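Local coordinates for protein Plm1 (Streptomyces sp. HK803, PDB 4HXY) that probably reduces the beta-keto group of a polyketide intermediate with NADPH, as the ketoreductase domain of the first phoslactomycin synthase module, at residues D99-W111 against A340-Q352. Sequence-based numbering, arbitrary orientation.
Sequences DDPAADVRAAGVW and ACLDALARRRREQ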
ATOM      1  N   ASP A  99     -12.106  12.553  14.288  1.00 35.29           N
ATOM      2  CA  ASP A  99     -11.485  13.655  13.537  1.00 35.33           C
ATOM      3  C   ASP A  99     -10.474  13.170  12.489  1.00 34.66           C
ATOM      4  O   ASP A  99      -9.550  13.903  12.108  1.00 34.79           O
ATOM      5  CB  ASP A  99     -10.836  14.674  14.492  1.00 35.86           C
ATOM      6  CG  ASP A  99      -9.653  14.098  15.265  1.00 36.96           C
ATOM      7  OD1 ASP A  99      -9.501  12.860  15.292  1.00 37.39           O
ATOM      8  OD2 ASP A  99      -8.887  14.894  15.855  1.00 39.06           O
ATOM      9  N   ASP A 100     -10.644  11.932  12.028  1.00 33.52           N
ATOM     10  CA  ASP A 100      -9.849  11.437  10.905  1.00 32.20           C
ATOM     11  C   ASP A 100     -10.230  12.195   9.641  1.00 30.64           C
ATOM     12  O   ASP A 100     -11.409  12.252   9.299  1.00 30.61           O
ATOM     13  CB  ASP A 100     -10.093   9.952  10.663  1.00 32.30           C
ATOM     14  CG  ASP A 100      -8.988   9.071  11.216  1.00 32.68           C
ATOM     15  OD1 ASP A 100      -7.777   9.456  11.190  1.00 29.44           O
ATOM     16  OD2 ASP A 100      -9.362   7.961  11.654  1.00 33.86           O
ATOM     17  N   PRO A 101      -9.237  12.756   8.934  1.00 28.86           N
ATOM     18  CA  PRO A 101      -9.554  13.361   7.660  1.00 27.47           C
ATOM     19  C   PRO A 101      -9.863  12.321   6.583  1.00 25.87           C
ATOM     20  O   PRO A 101      -9.663  11.117   6.787  1.00 24.83           O
ATOM     21  CB  PRO A 101      -8.273  14.107   7.304  1.00 27.66           C
ATOM     22  CG  PRO A 101      -7.197  13.325   7.954  1.00 28.71           C
ATOM     23  CD  PRO A 101      -7.792  12.855   9.239  1.00 29.09           C
ATOM     24  N   ALA A 102     -10.344  12.808   5.447  1.00 24.23           N
ATOM     25  CA  ALA A 102     -10.595  11.960   4.289  1.00 22.97           C
ATOM     26  C   ALA A 102      -9.262  11.464   3.721  1.00 21.37           C
ATOM     27  O   ALA A 102      -8.256  12.171   3.782  1.00 21.81           O
ATOM     28  CB  ALA A 102     -11.364  12.727   3.237  1.00 23.12           C
ATOM     29  N   ALA A 103      -9.269  10.266   3.150  1.00 19.63           N
ATOM     30  CA  ALA A 103      -8.040   9.626   2.648  1.00 18.85           C
ATOM     31  C   ALA A 103      -7.398  10.409   1.501  1.00 17.83           C
ATOM     32  O   ALA A 103      -8.111  10.907   0.588  1.00 18.82           O
ATOM     33  CB  ALA A 103      -8.336   8.178   2.217  1.00 18.51           C
ATOM     34  N   ASP A 104      -6.068  10.560   1.563  1.00 15.45           N
ATOM     35  CA  ASP A 104      -5.279  11.141   0.484  1.00 13.75           C
ATOM     36  C   ASP A 104      -4.454   9.980  -0.059  1.00 11.89           C
ATOM     37  O   ASP A 104      -3.564   9.474   0.632  1.00 10.33           O
ATOM     38  CB  ASP A 104      -4.374  12.264   1.017  1.00 14.04           C
ATOM     39  CG  ASP A 104      -3.481  12.899  -0.042  1.00 17.20           C
ATOM     40  OD1 ASP A 104      -3.104  12.271  -1.049  1.00 17.49           O
ATOM     41  OD2 ASP A 104      -3.091  14.072   0.177  1.00 23.86           O
ATOM     42  N   VAL A 105      -4.779   9.540  -1.274  1.00  9.63           N
ATOM     43  CA  VAL A 105      -4.159   8.342  -1.840  1.00  8.90           C
ATOM     44  C   VAL A 105      -2.661   8.552  -2.017  1.00  9.36           C
ATOM     45  O   VAL A 105      -1.856   7.695  -1.654  1.00  8.92           O
ATOM     46  CB  VAL A 105      -4.851   7.949  -3.165  1.00  8.36           C
ATOM     47  CG1 VAL A 105      -4.033   6.911  -3.962  1.00  8.92           C
ATOM     48  CG2 VAL A 105      -6.269   7.462  -2.871  1.00  8.00           C
ATOM     49  N   ARG A 106      -2.275   9.697  -2.560  1.00  8.85           N
ATOM     50  CA  ARG A 106      -0.855   9.932  -2.827  1.00 10.41           C
ATOM     51  C   ARG A 106      -0.026  10.084  -1.545  1.00  8.84           C
ATOM     52  O   ARG A 106       1.110   9.621  -1.477  1.00  9.30           O
ATOM     53  CB  ARG A 106      -0.689  11.102  -3.779  1.00 10.74           C
ATOM     54  CG  ARG A 106      -1.264  10.731  -5.145  1.00 15.25           C
ATOM     55  CD  ARG A 106      -0.940  11.737  -6.206  1.00 19.69           C
ATOM     56  NE  ARG A 106      -1.715  11.516  -7.429  1.00 22.53           N
ATOM     57  CZ  ARG A 106      -1.506  10.549  -8.333  1.00 24.21           C
ATOM     58  NH1 ARG A 106      -2.284  10.487  -9.404  1.00 24.00           N
ATOM     59  NH2 ARG A 106      -0.535   9.647  -8.195  1.00 24.56           N
ATOM     60  N   ALA A 107      -0.604  10.688  -0.522  1.00  8.17           N
ATOM     61  CA  ALA A 107       0.088  10.839   0.747  1.00  7.64           C
ATOM     62  C   ALA A 107       0.384   9.494   1.395  1.00  7.15           C
ATOM     63  O   ALA A 107       1.426   9.310   2.049  1.00  7.12           O
ATOM     64  CB  ALA A 107      -0.717  11.702   1.716  1.00  8.30           C
ATOM     65  N   ALA A 108      -0.555   8.558   1.257  1.00  6.90           N
ATOM     66  CA  ALA A 108      -0.365   7.197   1.774  1.00  6.14           C
ATOM     67  C   ALA A 108       0.881   6.514   1.194  1.00  5.52           C
ATOM     68  O   ALA A 108       1.558   5.744   1.887  1.00  4.81           O
ATOM     69  CB  ALA A 108      -1.639   6.337   1.528  1.00  6.34           C
ATOM     70  N   GLY A 109       1.197   6.805  -0.062  1.00  4.80           N
ATOM     71  CA  GLY A 109       2.399   6.276  -0.704  1.00  5.22           C
ATOM     72  C   GLY A 109       3.696   6.672  -0.016  1.00  5.22           C
ATOM     73  O   GLY A 109       4.675   5.929  -0.026  1.00  4.75           O
ATOM     74  N   VAL A 110       3.697   7.857   0.583  1.00  4.61           N
ATOM     75  CA  VAL A 110       4.836   8.334   1.367  1.00  5.11           C
ATOM     76  C   VAL A 110       5.157   7.334   2.479  1.00  4.37           C
ATOM     77  O   VAL A 110       6.326   7.028   2.746  1.00  4.91           O
ATOM     78  CB  VAL A 110       4.548   9.690   2.003  1.00  5.17           C
ATOM     79  CG1 VAL A 110       5.706  10.104   2.863  1.00  5.51           C
ATOM     80  CG2 VAL A 110       4.337  10.807   0.918  1.00  4.84           C
ATOM     81  N   TRP A 111       4.111   6.846   3.148  1.00  4.61           N
ATOM     82  CA  TRP A 111       4.277   5.886   4.248  1.00  5.02           C
ATOM     83  C   TRP A 111       4.779   4.529   3.743  1.00  5.04           C
ATOM     84  O   TRP A 111       5.614   3.878   4.388  1.00  5.40           O
ATOM     85  CB  TRP A 111       2.963   5.743   5.036  1.00  4.85           C
ATOM     86  CG  TRP A 111       2.784   6.870   5.968  1.00  6.27           C
ATOM     87  CD1 TRP A 111       2.691   8.196   5.646  1.00  5.77           C
ATOM     88  CD2 TRP A 111       2.728   6.803   7.391  1.00  4.72           C
ATOM     89  NE1 TRP A 111       2.568   8.947   6.769  1.00  7.58           N
ATOM     90  CE2 TRP A 111       2.570   8.119   7.861  1.00  4.66           C
ATOM     91  CE3 TRP A 111       2.737   5.750   8.319  1.00  6.46           C
ATOM     92  CZ2 TRP A 111       2.463   8.418   9.204  1.00  5.42           C
ATOM     93  CZ3 TRP A 111       2.649   6.073   9.659  1.00  5.97           C
ATOM     94  CH2 TRP A 111       2.467   7.378  10.080  1.00  5.86           C
ATOM     95  N   ALA A 340       0.544   0.727  -0.631  1.00  4.44           N
ATOM     96  CA  ALA A 340      -0.005   1.609   0.395  1.00  4.48           C
ATOM     97  C   ALA A 340      -1.054   2.539  -0.228  1.00  5.29           C
ATOM     98  O   ALA A 340      -2.063   2.870   0.402  1.00  6.19           O
ATOM     99  CB  ALA A 340       1.115   2.437   1.066  1.00  4.40           C
ATOM    100  N   CYS A 341      -0.800   2.986  -1.449  1.00  4.53           N
ATOM    101  CA  CYS A 341      -1.782   3.788  -2.180  1.00  5.50           C
ATOM    102  C   CYS A 341      -3.091   3.038  -2.389  1.00  5.31           C
ATOM    103  O   CYS A 341      -4.174   3.624  -2.246  1.00  5.13           O
ATOM    104  CB  CYS A 341      -1.225   4.249  -3.514  1.00  5.33           C
ATOM    105  SG  CYS A 341       0.076   5.516  -3.410  1.00  7.07           S
ATOM    106  N   LEU A 342      -3.004   1.760  -2.745  1.00  6.04           N
ATOM    107  CA  LEU A 342      -4.222   0.955  -2.966  1.00  6.08           C
ATOM    108  C   LEU A 342      -5.064   0.904  -1.707  1.00  6.45           C
ATOM    109  O   LEU A 342      -6.275   1.067  -1.747  1.00  5.71           O
ATOM    110  CB  LEU A 342      -3.881  -0.472  -3.379  1.00  6.01           C
ATOM    111  CG  LEU A 342      -3.295  -0.695  -4.756  1.00  6.59           C
ATOM    112  CD1 LEU A 342      -3.111  -2.205  -4.988  1.00  6.97           C
ATOM    113  CD2 LEU A 342      -4.176  -0.049  -5.841  1.00  6.50           C
ATOM    114  N   ASP A 343      -4.421   0.690  -0.562  1.00  6.42           N
ATOM    115  CA  ASP A 343      -5.171   0.566   0.679  1.00  6.46           C
ATOM    116  C   ASP A 343      -5.901   1.872   0.944  1.00  6.14           C
ATOM    117  O   ASP A 343      -7.051   1.863   1.377  1.00  6.43           O
ATOM    118  CB  ASP A 343      -4.232   0.209   1.842  1.00  7.20           C
ATOM    119  CG  ASP A 343      -3.465  -1.093   1.606  1.00 11.55           C
ATOM    120  OD1 ASP A 343      -3.863  -1.892   0.718  1.00 12.60           O
ATOM    121  OD2 ASP A 343      -2.452  -1.349   2.323  1.00 12.33           O
ATOM    122  N   ALA A 344      -5.249   3.002   0.647  1.00  5.88           N
ATOM    123  CA  ALA A 344      -5.880   4.310   0.865  1.00  5.42           C
ATOM    124  C   ALA A 344      -7.027   4.558  -0.092  1.00  5.29           C
ATOM    125  O   ALA A 344      -8.025   5.135   0.303  1.00  6.23           O
ATOM    126  CB  ALA A 344      -4.880   5.451   0.768  1.00  6.18           C
ATOM    127  N   LEU A 345      -6.876   4.119  -1.342  1.00  5.19           N
ATOM    128  CA  LEU A 345      -7.932   4.289  -2.329  1.00  4.62           C
ATOM    129  C   LEU A 345      -9.180   3.514  -1.893  1.00  5.17           C
ATOM    130  O   LEU A 345     -10.284   4.032  -2.031  1.00  5.11           O
ATOM    131  CB  LEU A 345      -7.484   3.819  -3.702  1.00  4.66           C
ATOM    132  CG  LEU A 345      -8.538   3.876  -4.789  1.00  6.73           C
ATOM    133  CD1 LEU A 345      -9.074   5.289  -4.982  1.00  5.26           C
ATOM    134  CD2 LEU A 345      -7.935   3.295  -6.068  1.00  6.91           C
ATOM    135  N   ALA A 346      -9.026   2.300  -1.363  1.00  5.11           N
ATOM    136  CA  ALA A 346     -10.199   1.572  -0.900  1.00  5.82           C
ATOM    137  C   ALA A 346     -10.909   2.362   0.194  1.00  6.16           C
ATOM    138  O   ALA A 346     -12.137   2.443   0.196  1.00  7.22           O
ATOM    139  CB  ALA A 346      -9.860   0.161  -0.439  1.00  6.32           C
ATOM    140  N   ARG A 347     -10.149   2.922   1.136  1.00  6.49           N
ATOM    141  CA  ARG A 347     -10.749   3.744   2.202  1.00  7.64           C
ATOM    142  C   ARG A 347     -11.480   4.951   1.612  1.00  7.21           C
ATOM    143  O   ARG A 347     -12.587   5.288   2.038  1.00  7.22           O
ATOM    144  CB  ARG A 347      -9.687   4.210   3.202  1.00  8.33           C
ATOM    145  CG  ARG A 347      -9.130   3.109   4.050  1.00 13.03           C
ATOM    146  CD  ARG A 347      -8.315   3.604   5.245  1.00 18.44           C
ATOM    147  NE  ARG A 347      -7.018   4.146   4.847  1.00 22.75           N
ATOM    148  CZ  ARG A 347      -6.689   5.438   4.828  1.00 23.75           C
ATOM    149  NH1 ARG A 347      -7.554   6.389   5.212  1.00 25.62           N
ATOM    150  NH2 ARG A 347      -5.462   5.777   4.436  1.00 24.83           N
ATOM    151  N   ARG A 348     -10.850   5.586   0.642  1.00  6.47           N
ATOM    152  CA  ARG A 348     -11.392   6.784   0.009  1.00  7.13           C
ATOM    153  C   ARG A 348     -12.716   6.474  -0.675  1.00  7.61           C
ATOM    154  O   ARG A 348     -13.704   7.211  -0.526  1.00  6.63           O
ATOM    155  CB  ARG A 348     -10.396   7.388  -0.979  1.00  6.94           C
ATOM    156  CG  ARG A 348     -10.771   8.766  -1.464  1.00  8.42           C
ATOM    157  CD  ARG A 348      -9.811   9.269  -2.513  1.00  9.12           C
ATOM    158  NE  ARG A 348     -10.075   8.692  -3.833  1.00 10.72           N
ATOM    159  CZ  ARG A 348      -9.410   9.003  -4.939  1.00 11.31           C
ATOM    160  NH1 ARG A 348      -8.403   9.865  -4.904  1.00 11.83           N
ATOM    161  NH2 ARG A 348      -9.763   8.459  -6.095  1.00 11.46           N
ATOM    162  N   ARG A 349     -12.755   5.349  -1.376  1.00  7.34           N
ATOM    163  CA  ARG A 349     -13.948   4.973  -2.127  1.00  7.62           C
ATOM    164  C   ARG A 349     -15.104   4.656  -1.173  1.00  7.52           C
ATOM    165  O   ARG A 349     -16.250   5.058  -1.413  1.00  7.17           O
ATOM    166  CB  ARG A 349     -13.611   3.783  -3.063  1.00  7.92           C
ATOM    167  CG  ARG A 349     -14.743   3.332  -3.943  1.00 10.22           C
ATOM    168  CD  ARG A 349     -14.252   2.379  -5.062  1.00 10.51           C
ATOM    169  NE  ARG A 349     -15.369   1.878  -5.850  1.00 12.70           N
ATOM    170  CZ  ARG A 349     -15.769   2.356  -7.017  1.00 14.13           C
ATOM    171  NH1 ARG A 349     -15.119   3.350  -7.593  1.00 13.23           N
ATOM    172  NH2 ARG A 349     -16.823   1.809  -7.612  1.00 16.83           N
ATOM    173  N   ARG A 350     -14.816   3.953  -0.075  1.00  7.37           N
ATOM    174  CA  ARG A 350     -15.840   3.691   0.944  1.00  7.68           C
ATOM    175  C   ARG A 350     -16.380   4.973   1.592  1.00  8.50           C
ATOM    176  O   ARG A 350     -17.587   5.044   1.878  1.00  9.42           O
ATOM    177  CB  ARG A 350     -15.347   2.725   2.001  1.00  7.69           C
ATOM    178  CG  ARG A 350     -15.143   1.328   1.469  1.00  8.44           C
ATOM    179  CD  ARG A 350     -15.002   0.293   2.579  1.00  8.92           C
ATOM    180  NE  ARG A 350     -13.898   0.573   3.491  1.00  8.60           N
ATOM    181  CZ  ARG A 350     -12.641   0.140   3.334  1.00  9.96           C
ATOM    182  NH1 ARG A 350     -12.294  -0.627   2.298  1.00  8.38           N
ATOM    183  NH2 ARG A 350     -11.709   0.466   4.226  1.00 12.79           N
ATOM    184  N   GLU A 351     -15.525   5.972   1.757  1.00  9.28           N
ATOM    185  CA  GLU A 351     -15.919   7.281   2.313  1.00 10.90           C
ATOM    186  C   GLU A 351     -16.911   7.975   1.381  1.00 11.39           C
ATOM    187  O   GLU A 351     -17.759   8.767   1.824  1.00 12.12           O
ATOM    188  CB  GLU A 351     -14.683   8.178   2.548  1.00 11.88           C
ATOM    189  CG  GLU A 351     -13.862   7.708   3.711  1.00 16.98           C
ATOM    190  CD  GLU A 351     -12.505   8.410   3.885  1.00 21.58           C
ATOM    191  OE1 GLU A 351     -12.007   9.123   2.977  1.00 24.24           O
ATOM    192  OE2 GLU A 351     -11.919   8.211   4.970  1.00 27.61           O
ATOM    193  N   GLN A 352     -16.812   7.641   0.104  1.00 10.22           N
ATOM    194  CA  GLN A 352     -17.689   8.165  -0.939  1.00 10.47           C
ATOM    195  C   GLN A 352     -18.948   7.297  -1.100  1.00 10.66           C
ATOM    196  O   GLN A 352     -19.712   7.475  -2.035  1.00 10.99           O
ATOM    197  CB  GLN A 352     -16.896   8.299  -2.254  1.00 11.27           C
ATOM    198  CG  GLN A 352     -15.754   9.291  -2.155  1.00 13.87           C
ATOM    199  CD  GLN A 352     -14.799   9.300  -3.356  1.00 17.57           C
ATOM    200  OE1 GLN A 352     -14.805   8.402  -4.192  1.00 19.29           O
ATOM    201  NE2 GLN A 352     -13.938  10.323  -3.411  1.00 22.04           N
TER
HETATM  202  O   HOH W   1      -9.676   8.396   5.892  1.00 38.34           O
HETATM  203  O   HOH W   2      -4.827   8.055   3.167  1.00 21.42           O
HETATM  204  O   HOH W   3      -6.881  11.127  -2.713  1.00 10.62           O
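Val105 sits as a knob in a hole formed by Cys341, Ala344, Leu345 and Arg348, where helical segments 105-111 and 340-351 run roughly antiparallel (144° between directions). The contact joins the start of helix 105-120, and the loop before it, to helix 333-351 of the NADPH-binding Rossmann fold. The segment axes come within 7.6 Å, probably because alanines and a glycine line the interface. Ala108 CB presses on Ala344 CB at 3.4 Å, tighter than usual. Cys341 SG lies 3.6 Å from Gly109 CA. Val105 CG1 stands anti to its backbone N (chi1 166°), facing Cys341 CB, while CG2 reaches Leu345 CA at 3.6 Å. The same CG2 lies under one face of the Arg348 guanidinium. Arg348 NH1 shares water 3 with Val105 N, and NH2 forms a salt bridge with Asp308. With an alanine here, Val105 CG2 would probably lose its guanidinium cover, water 3 one donor, and Asp308 one arginine, though Arg349 also pairs with it. Water 2 links Arg347 NH2 to Asp104 O. Asp104 N-caps helix 105-120, its OD1 accepting from Ala107 N. At the C-terminal end of helix 333-351, Ala103 N donates to the syn lone pair of Glu351 OE1 (3.0 Å, 170°).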